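PDB 5H80: carboxylase from Deinococcus radiodurans, which probably uses ATP and bicarbonate to carboxylate biotin through its biotin carboxylase domain, the first half-reaction of biotin-dependent carboxylases. Local coordinates for residues A[247-252]-A[290-295]; A[365-370]-A[429-434]; A[423-428]-A[443-448]; A[181-186]-A[231-236]. All coordinates share one frame; numbering follows the deposited sequence.

Interaction 1. Residues A[247-252]-A[290-295]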
loop_
_atom_site.group_PDB
_atom_site.type_symbol
_atom_site.label_atom_id
_atom_site.label_comp_id
_atom_site.label_asym_id
_atom_site.label_seq_id
_atom_site.Cartn_x
_atom_site.Cartn_y
_atom_site.Cartn_z
ATOM N N GLN A 247 7.958 -5.468 -30.104
ATOM C CA GLN A 247 7.462 -6.578 -30.909
ATOM C C GLN A 247 6.032 -6.828 -30.674
ATOM O O GLN A 247 5.339 -7.224 -31.592
ATOM C CB GLN A 247 8.250 -7.848 -30.620
ATOM C CG GLN A 247 9.772 -7.719 -30.704
ATOM C CD GLN A 247 10.476 -9.031 -30.412
ATOM O OE1 GLN A 247 10.722 -9.797 -31.328
ATOM N NE2 GLN A 247 10.772 -9.312 -29.124
ATOM N N SER A 248 5.594 -6.643 -29.418
ATOM C CA SER A 248 4.275 -6.875 -28.897
ATOM C C SER A 248 3.808 -5.728 -28.051
ATOM O O SER A 248 4.607 -4.951 -27.578
ATOM C CB SER A 248 4.330 -8.049 -27.917
ATOM O OG SER A 248 4.417 -9.258 -28.604
ATOM N N VAL A 249 2.488 -5.692 -27.854
ATOM C CA VAL A 249 1.870 -4.707 -27.077
ATOM C C VAL A 249 0.866 -5.449 -26.129
ATOM O O VAL A 249 0.266 -6.530 -26.415
ATOM C CB VAL A 249 1.191 -3.590 -27.979
ATOM C CG1 VAL A 249 2.252 -2.790 -28.715
ATOM C CG2 VAL A 249 0.099 -4.196 -28.865
ATOM N N THR A 250 0.656 -4.787 -24.992
ATOM C CA THR A 250 -0.325 -5.170 -24.021
ATOM C C THR A 250 -0.905 -3.961 -23.306
ATOM O O THR A 250 -0.616 -2.785 -23.671
ATOM C CB THR A 250 0.278 -6.201 -23.055
ATOM O OG1 THR A 250 -0.740 -6.890 -22.345
ATOM C CG2 THR A 250 1.213 -5.495 -22.064
ATOM N N HIS A 251 -1.753 -4.201 -22.309
ATOM C CA HIS A 251 -2.524 -3.214 -21.644
ATOM C C HIS A 251 -2.666 -3.558 -20.149
ATOM O O HIS A 251 -2.556 -4.713 -19.739
ATOM C CB HIS A 251 -3.846 -2.945 -22.275
ATOM C CG HIS A 251 -4.863 -4.051 -22.058
ATOM N ND1 HIS A 251 -5.642 -4.169 -20.941
ATOM C CD2 HIS A 251 -5.124 -5.157 -22.800
ATOM C CE1 HIS A 251 -6.433 -5.249 -21.055
ATOM N NE2 HIS A 251 -6.057 -5.888 -22.117
ATOM N N LEU A 252 -2.854 -2.529 -19.390
ATOM C CA LEU A 252 -3.287 -2.581 -17.929
ATOM C C LEU A 252 -4.699 -1.958 -17.755
ATOM O O LEU A 252 -4.938 -1.197 -16.789
ATOM C CB LEU A 252 -2.244 -2.033 -16.947
ATOM C CG LEU A 252 -0.985 -2.821 -16.678
ATOM C CD1 LEU A 252 -1.308 -4.272 -16.263
ATOM C CD2 LEU A 252 -0.155 -2.717 -17.881
ATOM N N LEU A 290 -3.479 1.395 -32.175
ATOM C CA LEU A 290 -2.592 2.533 -32.229
ATOM C C LEU A 290 -1.173 2.137 -31.847
ATOM O O LEU A 290 -0.191 2.459 -32.504
ATOM C CB LEU A 290 -3.106 3.613 -31.308
ATOM C CG LEU A 290 -4.387 4.200 -31.820
ATOM C CD1 LEU A 290 -5.031 5.041 -30.748
ATOM C CD2 LEU A 290 -4.165 5.004 -33.092
ATOM N N ALA A 291 -1.048 1.405 -30.734
ATOM C CA ALA A 291 0.284 1.091 -30.204
ATOM C C ALA A 291 1.034 0.090 -31.116
ATOM O O ALA A 291 2.239 0.183 -31.405
ATOM C CB ALA A 291 0.070 0.374 -28.862
ATOM N N GLN A 292 0.296 -0.918 -31.533
ATOM C CA GLN A 292 0.795 -2.012 -32.405
ATOM C C GLN A 292 1.275 -1.393 -33.753
ATOM O O GLN A 292 2.367 -1.726 -34.179
ATOM C CB GLN A 292 -0.182 -3.135 -32.649
ATOM C CG GLN A 292 0.271 -4.183 -33.655
ATOM C CD GLN A 292 1.224 -5.195 -33.044
ATOM O OE1 GLN A 292 1.494 -5.187 -31.842
ATOM N NE2 GLN A 292 1.720 -6.104 -33.870
ATOM N N GLU A 293 0.535 -0.436 -34.266
ATOM C CA GLU A 293 0.879 0.182 -35.577
ATOM C C GLU A 293 2.240 0.858 -35.546
ATOM O O GLU A 293 3.005 0.774 -36.558
ATOM C CB GLU A 293 -0.169 1.163 -36.100
ATOM C CG GLU A 293 -0.097 1.362 -37.626
ATOM C CD GLU A 293 -0.344 0.079 -38.431
ATOM O OE1 GLU A 293 -1.060 -0.866 -37.948
ATOM O OE2 GLU A 293 0.214 -0.020 -39.556
ATOM N N VAL A 294 2.590 1.518 -34.424
ATOM C CA VAL A 294 3.989 2.057 -34.223
ATOM C C VAL A 294 5.035 1.146 -33.553
ATOM O O VAL A 294 6.183 1.582 -33.369
ATOM C CB VAL A 294 3.982 3.388 -33.530
ATOM C CG1 VAL A 294 2.989 4.332 -34.216
ATOM C CG2 VAL A 294 3.596 3.270 -31.994
ATOM N N LYS A 295 4.706 -0.132 -33.302
ATOM C CA LYS A 295 5.665 -1.028 -32.634
ATOM C C LYS A 295 6.122 -0.439 -31.313
ATOM O O LYS A 295 7.315 -0.319 -30.999
ATOM C CB LYS A 295 6.871 -1.292 -33.580
ATOM C CG LYS A 295 6.383 -1.805 -34.943
ATOM C CD LYS A 295 5.593 -3.096 -34.864
ATOM C CE LYS A 295 6.414 -4.202 -34.234
ATOM N NZ LYS A 295 5.744 -5.504 -34.468
HETATM O O HOH W 1 2.850 -8.327 -32.407
HETATM O O HOH W 2 0.993 -7.561 -29.656
#
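Val-249 meets Gln-292 and Ala-291 with both of its methyl branches, because its chi1 of -67° places CG2 between the backbone N and the carbonyl carbon and turns CG1 back beside the N. CG1 rests against Ala-291 CB at 3.8 Å, while CG2 touches Gln-292 OE1 at 3.4 Å. With CG opposite the backbone N (chi1 174°) and a bend at chi2 (80°), the Gln-292 amide comes nearer to 247-249. Two waters then tie that amide to the backbone. Water 1 accepts from Gln-292 NE2 (2.9 Å) and donates to Gln-247 O (2.8 Å); water 2 accepts from Val-249 N (3.0 Å) and donates to Gln-292 OE1. An amide suits this place, since it offers a donor to one bridge and an acceptor to the other, and the pair of bridges should limit its flipping. Lys-295 curls its ammonium to Gln-247 O in a weak hydrogen bond of 3.4 Å from NZ. A small alanine lets the helix come close to the strand, and Val-249 also packs on Leu-288, one turn before Ala-291 and Gln-292 in the helix. Lys-295, with positive phi, is the C-prime residue of a Schellman motif (Lys-295 N to Gln-292 O, Tyr-296 N to Ala-291 O) ending helix 277-293, whose last turn packs beside strand 249-256, an outermost strand of the antiparallel sheet in the ATP-grasp fold.

Interaction 2. Residues A[365-370]-A[429-434]. With EDO (1,2-ethanediol), chain D.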
loop_
_atom_site.group_PDB
_atom_site.type_symbol
_atom_site.label_atom_id
_atom_site.label_comp_id
_atom_site.label_asym_id
_atom_site.label_seq_id
_atom_site.Cartn_x
_atom_site.Cartn_y
_atom_site.Cartn_z
ATOM N N PRO A 365 -10.403 -7.623 -9.882
ATOM C CA PRO A 365 -11.347 -7.145 -8.888
ATOM C C PRO A 365 -10.783 -5.978 -8.076
ATOM O O PRO A 365 -9.583 -5.685 -8.193
ATOM C CB PRO A 365 -11.482 -8.365 -7.950
ATOM C CG PRO A 365 -10.179 -8.909 -7.953
ATOM C CD PRO A 365 -9.728 -8.841 -9.426
ATOM N N GLY A 366 -11.627 -5.376 -7.262
ATOM C CA GLY A 366 -11.258 -4.240 -6.434
ATOM C C GLY A 366 -11.262 -2.940 -7.282
ATOM O O GLY A 366 -11.809 -2.877 -8.373
ATOM N N GLN A 367 -10.735 -1.911 -6.670
ATOM C CA GLN A 367 -11.010 -0.558 -7.207
ATOM C C GLN A 367 -10.040 0.312 -6.513
ATOM O O GLN A 367 -9.687 0.090 -5.327
ATOM C CB GLN A 367 -12.445 -0.115 -7.006
ATOM C CG GLN A 367 -12.991 -0.311 -5.593
ATOM C CD GLN A 367 -14.396 0.197 -5.368
ATOM O OE1 GLN A 367 -14.897 1.075 -6.083
ATOM N NE2 GLN A 367 -15.039 -0.341 -4.334
ATOM N N ALA A 368 -9.669 1.381 -7.192
ATOM C CA ALA A 368 -8.783 2.389 -6.506
ATOM C C ALA A 368 -9.050 3.801 -7.072
ATOM O O ALA A 368 -9.665 3.961 -8.198
ATOM C CB ALA A 368 -7.343 2.024 -6.667
ATOM N N VAL A 369 -8.736 4.776 -6.288
ATOM C CA VAL A 369 -8.814 6.176 -6.687
ATOM C C VAL A 369 -7.549 6.936 -6.180
ATOM O O VAL A 369 -7.068 6.738 -5.078
ATOM C CB VAL A 369 -10.091 6.830 -6.178
ATOM C CG1 VAL A 369 -10.254 6.938 -4.638
ATOM C CG2 VAL A 369 -10.248 8.245 -6.573
ATOM N N GLN A 370 -7.121 7.909 -6.976
ATOM C CA GLN A 370 -6.095 8.843 -6.616
ATOM C C GLN A 370 -6.657 10.226 -6.491
ATOM O O GLN A 370 -7.475 10.647 -7.348
ATOM C CB GLN A 370 -4.964 8.900 -7.683
ATOM C CG GLN A 370 -3.951 10.098 -7.508
ATOM C CD GLN A 370 -2.718 9.952 -8.340
ATOM O OE1 GLN A 370 -1.757 9.273 -7.958
ATOM N NE2 GLN A 370 -2.679 10.598 -9.482
ATOM N N ARG A 429 -9.309 -0.632 -2.408
ATOM C CA ARG A 429 -9.959 -1.701 -1.731
ATOM C C ARG A 429 -10.323 -2.821 -2.650
ATOM O O ARG A 429 -10.236 -2.748 -3.916
ATOM C CB ARG A 429 -11.152 -1.177 -1.051
ATOM C CG ARG A 429 -12.198 -0.655 -1.951
ATOM C CD ARG A 429 -13.165 0.166 -1.090
ATOM N NE ARG A 429 -14.102 -0.647 -0.302
ATOM C CZ ARG A 429 -14.507 -0.393 0.954
ATOM N NH1 ARG A 429 -14.000 0.584 1.652
ATOM N NH2 ARG A 429 -15.452 -1.145 1.505
ATOM N N ARG A 430 -10.625 -3.949 -2.042
ATOM C CA ARG A 430 -10.787 -5.168 -2.854
ATOM C C ARG A 430 -12.229 -5.611 -3.156
ATOM O O ARG A 430 -12.383 -6.689 -3.726
ATOM C CB ARG A 430 -10.128 -6.334 -2.162
ATOM C CG ARG A 430 -8.615 -6.234 -2.118
ATOM C CD ARG A 430 -8.168 -6.502 -0.709
ATOM N NE ARG A 430 -6.754 -6.191 -0.445
ATOM C CZ ARG A 430 -5.719 -6.210 -1.306
ATOM N NH1 ARG A 430 -4.508 -5.893 -0.820
ATOM N NH2 ARG A 430 -5.792 -6.644 -2.544
ATOM N N ASP A 431 -13.219 -4.857 -2.755
ATOM C CA ASP A 431 -14.660 -5.033 -3.148
ATOM C C ASP A 431 -14.973 -4.108 -4.379
ATOM O O ASP A 431 -14.052 -3.477 -4.924
ATOM C CB ASP A 431 -15.588 -4.788 -1.949
ATOM C CG ASP A 431 -15.657 -3.371 -1.547
ATOM O OD1 ASP A 431 -14.896 -2.547 -2.088
ATOM O OD2 ASP A 431 -16.358 -3.031 -0.577
ATOM N N ALA A 432 -16.231 -4.027 -4.804
ATOM C CA ALA A 432 -16.499 -3.374 -6.117
ATOM C C ALA A 432 -17.293 -2.094 -6.019
ATOM O O ALA A 432 -17.308 -1.329 -6.999
ATOM C CB ALA A 432 -17.290 -4.319 -7.029
ATOM N N ALA A 433 -18.010 -1.919 -4.927
ATOM C CA ALA A 433 -18.958 -0.850 -4.769
ATOM C C ALA A 433 -18.326 0.591 -4.563
ATOM O O ALA A 433 -17.641 0.901 -3.605
ATOM C CB ALA A 433 -20.058 -1.186 -3.714
ATOM N N LEU A 434 -18.515 1.482 -5.557
ATOM C CA LEU A 434 -17.932 2.854 -5.480
ATOM C C LEU A 434 -18.102 3.704 -4.197
ATOM O O LEU A 434 -17.156 4.333 -3.736
ATOM C CB LEU A 434 -18.333 3.674 -6.775
ATOM C CG LEU A 434 -17.958 5.159 -6.924
ATOM C CD1 LEU A 434 -16.475 5.301 -7.165
ATOM C CD2 LEU A 434 -18.635 5.853 -8.130
HETATM C C1 EDO D . -6.292 -4.690 3.336
HETATM O O1 EDO D . -6.794 -4.994 2.018
HETATM C C2 EDO D . -4.780 -4.807 3.310
HETATM O O2 EDO D . -4.167 -4.761 2.027
#
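The end of an antiparallel strand pair, where strand 421-429 leaves the sheet for helix 434-446, joins Gln-367 to Arg-429 as a hydrogen-bonded pair. Gln-367 N donates to Arg-429 O (2.9 Å) and Arg-429 N to Gln-367 O (3.0 Å). With no side chain and a positive phi, Gly-366 lets its CA lie close against Arg-429 O and Asp-431 O, the latter at 3.3 Å in a CA-H...O contact. The side chains of Gln-367 and Arg-429 run side by side, their amide and guanidinium planes nearly perpendicular. Gln-367 NE2 spends its two hydrogens in its own amide plane, one on Ala-433 O (3.0 Å), met from above the carbonyl plane, and one on Asp-431 OD1 (3.2 Å). Arg-429 grips the same carboxylate side-on, NE to OD1 (2.7 Å) and NH2 to OD2 (3.0 Å). Arg-430 NE and NH1 bond an ethanediol, probably from the crystallisation liquor, that also bonds Glu-330 of the second subunit. NE of Arg-429 and NE2 of Gln-367 reach OD1 from opposite faces of the carboxylate, an arrangement that would probably stabilise the ionised aspartate and fix the turn leading into the helix.

Interaction 3. Residues A[423-428]-A[443-448]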
loop_
_atom_site.group_PDB
_atom_site.type_symbol
_atom_site.label_atom_id
_atom_site.label_comp_id
_atom_site.label_asym_id
_atom_site.label_seq_id
_atom_site.Cartn_x
_atom_site.Cartn_y
_atom_site.Cartn_z
ATOM N N ALA A 423 1.035 16.284 -2.949
ATOM C CA ALA A 423 1.086 14.833 -2.788
ATOM C C ALA A 423 -0.022 14.136 -3.549
ATOM O O ALA A 423 -1.104 14.710 -3.728
ATOM C CB ALA A 423 0.980 14.478 -1.301
ATOM N N LYS A 424 0.206 12.888 -3.885
ATOM C CA LYS A 424 -0.857 12.080 -4.483
ATOM C C LYS A 424 -1.302 10.998 -3.481
ATOM O O LYS A 424 -0.465 10.309 -3.051
ATOM C CB LYS A 424 -0.467 11.480 -5.786
ATOM C CG LYS A 424 0.138 12.463 -6.809
ATOM C CD LYS A 424 0.563 11.799 -8.135
ATOM C CE LYS A 424 1.633 10.697 -8.056
ATOM N NZ LYS A 424 2.208 10.172 -9.334
ATOM N N VAL A 425 -2.582 10.924 -3.182
ATOM C CA VAL A 425 -3.122 9.958 -2.248
ATOM C C VAL A 425 -3.923 8.947 -2.984
ATOM O O VAL A 425 -4.954 9.298 -3.611
ATOM C CB VAL A 425 -3.994 10.635 -1.203
ATOM C CG1 VAL A 425 -4.708 9.636 -0.188
ATOM C CG2 VAL A 425 -3.162 11.705 -0.456
ATOM N N VAL A 426 -3.507 7.688 -2.857
ATOM C CA VAL A 426 -4.107 6.598 -3.623
ATOM C C VAL A 426 -4.793 5.727 -2.593
ATOM O O VAL A 426 -4.133 5.316 -1.611
ATOM C CB VAL A 426 -3.145 5.817 -4.473
ATOM C CG1 VAL A 426 -3.825 4.772 -5.294
ATOM C CG2 VAL A 426 -2.340 6.799 -5.395
ATOM N N VAL A 427 -6.065 5.458 -2.828
ATOM C CA VAL A 427 -6.759 4.579 -1.888
ATOM C C VAL A 427 -7.306 3.386 -2.632
ATOM O O VAL A 427 -7.747 3.500 -3.778
ATOM C CB VAL A 427 -7.801 5.315 -1.159
ATOM C CG1 VAL A 427 -8.694 4.396 -0.425
ATOM C CG2 VAL A 427 -7.196 6.294 -0.167
ATOM N N HIS A 428 -7.228 2.202 -2.016
ATOM C CA HIS A 428 -7.512 0.925 -2.739
ATOM C C HIS A 428 -8.253 -0.067 -1.849
ATOM O O HIS A 428 -8.067 -0.059 -0.683
ATOM C CB HIS A 428 -6.253 0.298 -3.190
ATOM C CG HIS A 428 -6.388 -1.066 -3.778
ATOM N ND1 HIS A 428 -5.759 -2.170 -3.213
ATOM C CD2 HIS A 428 -6.972 -1.517 -4.924
ATOM C CE1 HIS A 428 -5.951 -3.229 -3.987
ATOM N NE2 HIS A 428 -6.717 -2.863 -5.007
ATOM N N THR A 443 -12.001 9.627 4.350
ATOM C CA THR A 443 -11.323 9.392 5.631
ATOM C C THR A 443 -9.803 9.589 5.598
ATOM O O THR A 443 -9.206 10.320 6.441
ATOM C CB THR A 443 -11.759 8.071 6.207
ATOM O OG1 THR A 443 -13.195 8.087 6.320
ATOM C CG2 THR A 443 -11.060 7.810 7.478
ATOM N N ALA A 444 -9.160 9.023 4.576
ATOM C CA ALA A 444 -7.758 9.181 4.427
ATOM C C ALA A 444 -7.350 10.636 4.230
ATOM O O ALA A 444 -6.457 11.131 4.925
ATOM C CB ALA A 444 -7.273 8.311 3.257
ATOM N N LEU A 445 -8.047 11.395 3.401
ATOM C CA LEU A 445 -7.803 12.751 3.326
ATOM C C LEU A 445 -7.982 13.553 4.604
ATOM O O LEU A 445 -7.196 14.471 4.884
ATOM C CB LEU A 445 -8.587 13.355 2.194
ATOM C CG LEU A 445 -8.110 12.922 0.842
ATOM C CD1 LEU A 445 -8.968 13.774 -0.100
ATOM C CD2 LEU A 445 -6.594 13.114 0.682
ATOM N N SER A 446 -8.914 13.127 5.448
ATOM C CA SER A 446 -9.217 13.842 6.692
ATOM C C SER A 446 -8.116 13.618 7.646
ATOM O O SER A 446 -7.957 14.466 8.609
ATOM C CB SER A 446 -10.532 13.317 7.289
ATOM O OG SER A 446 -10.350 12.014 7.924
ATOM N N GLU A 447 -7.236 12.626 7.423
ATOM C CA GLU A 447 -6.066 12.402 8.263
ATOM C C GLU A 447 -4.815 13.093 7.752
ATOM O O GLU A 447 -3.748 12.947 8.318
ATOM C CB GLU A 447 -5.800 10.875 8.401
ATOM C CG GLU A 447 -6.767 10.206 9.336
ATOM C CD GLU A 447 -6.793 8.677 9.433
ATOM O OE1 GLU A 447 -5.862 7.986 8.934
ATOM O OE2 GLU A 447 -7.857 8.164 9.976
ATOM N N PHE A 448 -4.933 13.816 6.649
ATOM C CA PHE A 448 -3.809 14.571 6.124
ATOM C C PHE A 448 -3.620 15.934 6.801
ATOM O O PHE A 448 -4.324 16.880 6.489
ATOM C CB PHE A 448 -3.976 14.750 4.621
ATOM C CG PHE A 448 -2.681 14.810 3.824
ATOM C CD1 PHE A 448 -2.738 14.378 2.508
ATOM C CD2 PHE A 448 -1.445 15.318 4.309
ATOM C CE1 PHE A 448 -1.623 14.399 1.671
ATOM C CE2 PHE A 448 -0.287 15.375 3.468
ATOM C CZ PHE A 448 -0.377 14.883 2.137
#
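Val-425 and Phe-448 run antiparallel alongside one another, Val-425 pointing from its strand toward the helix and Phe-448, just past the helix, toward the strand. Val-425 CG2 comes to 3.8 Å from Phe-448 CE1, approaching the ring obliquely. The ring meets Ala-423 differently: its CZ corner lies 3.7 Å from Ala-423 CB, and the methyl sits at the ring edge, in the ring plane. A residue as small as alanine leaves room for that edge beside the strand. Phe-448 is also held from elsewhere, by an edge-to-face contact with Phe-394.

Leu-445 crosses Val-425 at a slant. Although its first bond does not aim at the strand, its chi1 of -69° sets CG beside the backbone N and its extended chi2 carries CD2 back to within 3.9 Å of Val-425 CG2. One valine methyl, CG2, therefore touches both the leucine and the phenylalanine, and it is the branching at CB that supplies it. Leu-445 faces helix 457-465 as well, packing on Leu-457, Leu-460 and Leu-464.

Farther along the strand, Val-427 CG2 lies 4.0 Å from Ala-444 CB, where the short methyl allows the helix to approach. All six touching residues are buried and no hydrogen bond crosses between the segments, so apolar packing alone joins them here. Alternation along the strand puts Ala-423, Val-425 and Val-427 on the helix side, while Lys-424 turns away to a salt bridge with Glu-42. This is a helix laid on one face of an antiparallel sheet, the alpha/beta layering of the biotin carboxylase C-terminal domain.

Interaction 4. Residues A[181-186]-A[231-236]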
loop_
_atom_site.group_PDB
_atom_site.type_symbol
_atom_site.label_atom_id
_atom_site.label_comp_id
_atom_site.label_asym_id
_atom_site.label_seq_id
_atom_site.Cartn_x
_atom_site.Cartn_y
_atom_site.Cartn_z
ATOM N N GLY A 181 -25.952 23.878 -34.960
ATOM C CA GLY A 181 -26.345 24.531 -33.747
ATOM C C GLY A 181 -25.553 24.033 -32.540
ATOM O O GLY A 181 -25.564 24.655 -31.485
ATOM N N ALA A 182 -24.856 22.914 -32.700
ATOM C CA ALA A 182 -24.005 22.420 -31.623
ATOM C C ALA A 182 -22.795 23.333 -31.430
ATOM O O ALA A 182 -22.318 23.822 -32.408
ATOM C CB ALA A 182 -23.558 21.015 -31.951
ATOM N N PRO A 183 -22.299 23.525 -30.198
ATOM C CA PRO A 183 -21.121 24.373 -29.914
ATOM C C PRO A 183 -19.803 23.782 -30.393
ATOM O O PRO A 183 -19.643 22.555 -30.675
ATOM C CB PRO A 183 -21.105 24.506 -28.375
ATOM C CG PRO A 183 -22.013 23.368 -27.863
ATOM C CD PRO A 183 -22.949 23.033 -28.947
ATOM N N VAL A 184 -18.823 24.670 -30.449
ATOM C CA VAL A 184 -17.555 24.412 -31.027
ATOM C C VAL A 184 -16.486 25.087 -30.130
ATOM O O VAL A 184 -16.745 26.009 -29.307
ATOM C CB VAL A 184 -17.655 24.866 -32.514
ATOM C CG1 VAL A 184 -17.485 26.373 -32.609
ATOM C CG2 VAL A 184 -16.650 24.170 -33.371
ATOM N N MET A 185 -15.283 24.513 -30.122
ATOM C CA MET A 185 -14.208 25.067 -29.316
ATOM C C MET A 185 -13.215 25.620 -30.331
ATOM O O MET A 185 -13.000 24.996 -31.383
ATOM C CB MET A 185 -13.561 23.956 -28.465
ATOM C CG MET A 185 -12.284 24.376 -27.756
ATOM S SD MET A 185 -12.559 24.647 -26.006
ATOM C CE MET A 185 -11.979 23.065 -25.369
ATOM N N LEU A 186 -12.682 26.805 -30.046
ATOM C CA LEU A 186 -11.423 27.258 -30.689
ATOM C C LEU A 186 -10.227 26.890 -29.844
ATOM O O LEU A 186 -9.246 26.500 -30.452
ATOM C CB LEU A 186 -11.371 28.752 -30.894
ATOM C CG LEU A 186 -12.597 29.334 -31.558
ATOM C CD1 LEU A 186 -12.355 30.822 -31.622
ATOM C CD2 LEU A 186 -12.851 28.704 -32.920
ATOM N N LEU A 231 -17.512 20.725 -29.737
ATOM C CA LEU A 231 -17.420 20.642 -28.257
ATOM C C LEU A 231 -18.123 19.310 -27.911
ATOM O O LEU A 231 -19.326 19.110 -28.250
ATOM C CB LEU A 231 -18.073 21.843 -27.586
ATOM C CG LEU A 231 -17.916 21.944 -26.066
ATOM C CD1 LEU A 231 -16.458 22.100 -25.713
ATOM C CD2 LEU A 231 -18.749 23.062 -25.482
ATOM N N ILE A 232 -17.379 18.370 -27.306
ATOM C CA ILE A 232 -17.983 17.084 -26.885
ATOM C C ILE A 232 -18.430 17.260 -25.449
ATOM O O ILE A 232 -17.640 17.512 -24.482
ATOM C CB ILE A 232 -17.079 15.862 -27.057
ATOM C CG1 ILE A 232 -16.782 15.680 -28.543
ATOM C CG2 ILE A 232 -17.664 14.615 -26.362
ATOM C CD1 ILE A 232 -17.461 14.551 -29.237
ATOM N N GLU A 233 -19.744 17.074 -25.341
ATOM C CA GLU A 233 -20.476 17.408 -24.155
ATOM C C GLU A 233 -20.992 16.055 -23.524
ATOM O O GLU A 233 -21.168 15.021 -24.214
ATOM C CB GLU A 233 -21.659 18.298 -24.548
ATOM C CG GLU A 233 -21.243 19.632 -25.159
ATOM C CD GLU A 233 -22.404 20.619 -25.191
ATOM O OE1 GLU A 233 -23.238 20.412 -26.092
ATOM O OE2 GLU A 233 -22.428 21.555 -24.349
ATOM N N ARG A 234 -21.242 16.140 -22.234
ATOM C CA ARG A 234 -21.688 15.019 -21.519
ATOM C C ARG A 234 -20.875 13.761 -21.667
ATOM O O ARG A 234 -21.402 12.644 -21.671
ATOM C CB ARG A 234 -23.117 14.709 -21.941
ATOM C CG ARG A 234 -24.063 15.649 -21.308
ATOM C CD ARG A 234 -25.417 15.604 -21.938
ATOM N NE ARG A 234 -25.426 15.688 -23.394
ATOM C CZ ARG A 234 -25.280 16.797 -24.131
ATOM N NH1 ARG A 234 -25.048 17.982 -23.570
ATOM N NH2 ARG A 234 -25.342 16.693 -25.471
ATOM N N ALA A 235 -19.585 13.919 -21.801
ATOM C CA ALA A 235 -18.669 12.796 -21.840
ATOM C C ALA A 235 -17.734 12.624 -20.624
ATOM O O ALA A 235 -17.362 13.561 -19.896
ATOM C CB ALA A 235 -17.856 12.835 -23.082
ATOM N N ARG A 236 -17.371 11.377 -20.431
ATOM C CA ARG A 236 -16.296 10.953 -19.574
ATOM C C ARG A 236 -14.907 10.821 -20.270
ATOM O O ARG A 236 -14.803 10.486 -21.443
ATOM C CB ARG A 236 -16.701 9.624 -18.881
ATOM C CG ARG A 236 -17.889 9.834 -17.932
ATOM C CD ARG A 236 -18.502 8.463 -17.498
ATOM N NE ARG A 236 -17.482 7.559 -16.879
ATOM C CZ ARG A 236 -17.762 6.374 -16.334
ATOM N NH1 ARG A 236 -19.029 5.859 -16.365
ATOM N NH2 ARG A 236 -16.801 5.620 -15.863
#
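A single hydrogen bond joins the two backbones: Leu-231 N donates to Pro-183 O at 3.0 Å, with a nearly straight N-H...O angle of 169°. The donor stands above the carbonyl plane. Pro-183 suits this position because, having no N-H, it can offer the strand only its carbonyl, which is what is used.

Apolar contacts gather on the side chain of Leu-231. Its chi1 of -174° turns CG toward 181-186, and chi2 of 63° parts the methyls: CD2 rests 4.0 Å from Pro-183 CB, and CD1 lies 4.4 Å from Met-185 CB. Leucine thus bridges two side chains that point the same way from alternate positions, Pro-183 just before strand 184-185 and Met-185 within it, and it also touches Val-199 of the neighbouring strand.

A polar group completes the set without a hydrogen bond across the contact. Glu-233 crosses the proline ring at about a right angle, bringing OE1 to 3.7 Å from Pro-183 CG. Its extended chain sets the carboxylate beside CG of the ring, while OE2 forms a salt bridge with Arg-201.

The Leu-231 N to Pro-183 O bond continues the antiparallel pairing of 184-185 with 229-230 just beyond the strand end. Strand 184-185 is the middle one of a three-stranded antiparallel sheet, consistent with the small lid subdomain of the ATP-grasp fold in biotin carboxylases.

Overall arrangement
From the N terminus, interaction 4 comes first, joining 181-186 to 231-236 and closing a 44-residue loop that includes the rest of the small three-stranded sheet. Interaction 1 follows in series, closing the loop 253-289 by setting the end of helix 277-293 on strand 249-256; both lie in the ATP-binding range, with centres about 30 Å apart. Interactions 2 and 3 come later and cross, their segments alternating along the chain: interaction 2 closes the loop 371-428, interaction 3 the short link 429-442. These two touch each other, strands 367-374 and 421-429 being neighbours in one sheet, and both border the second subunit. Interaction 2 ties these strands together, and interaction 3 sets the end of helix 434-446 on strand 421-429.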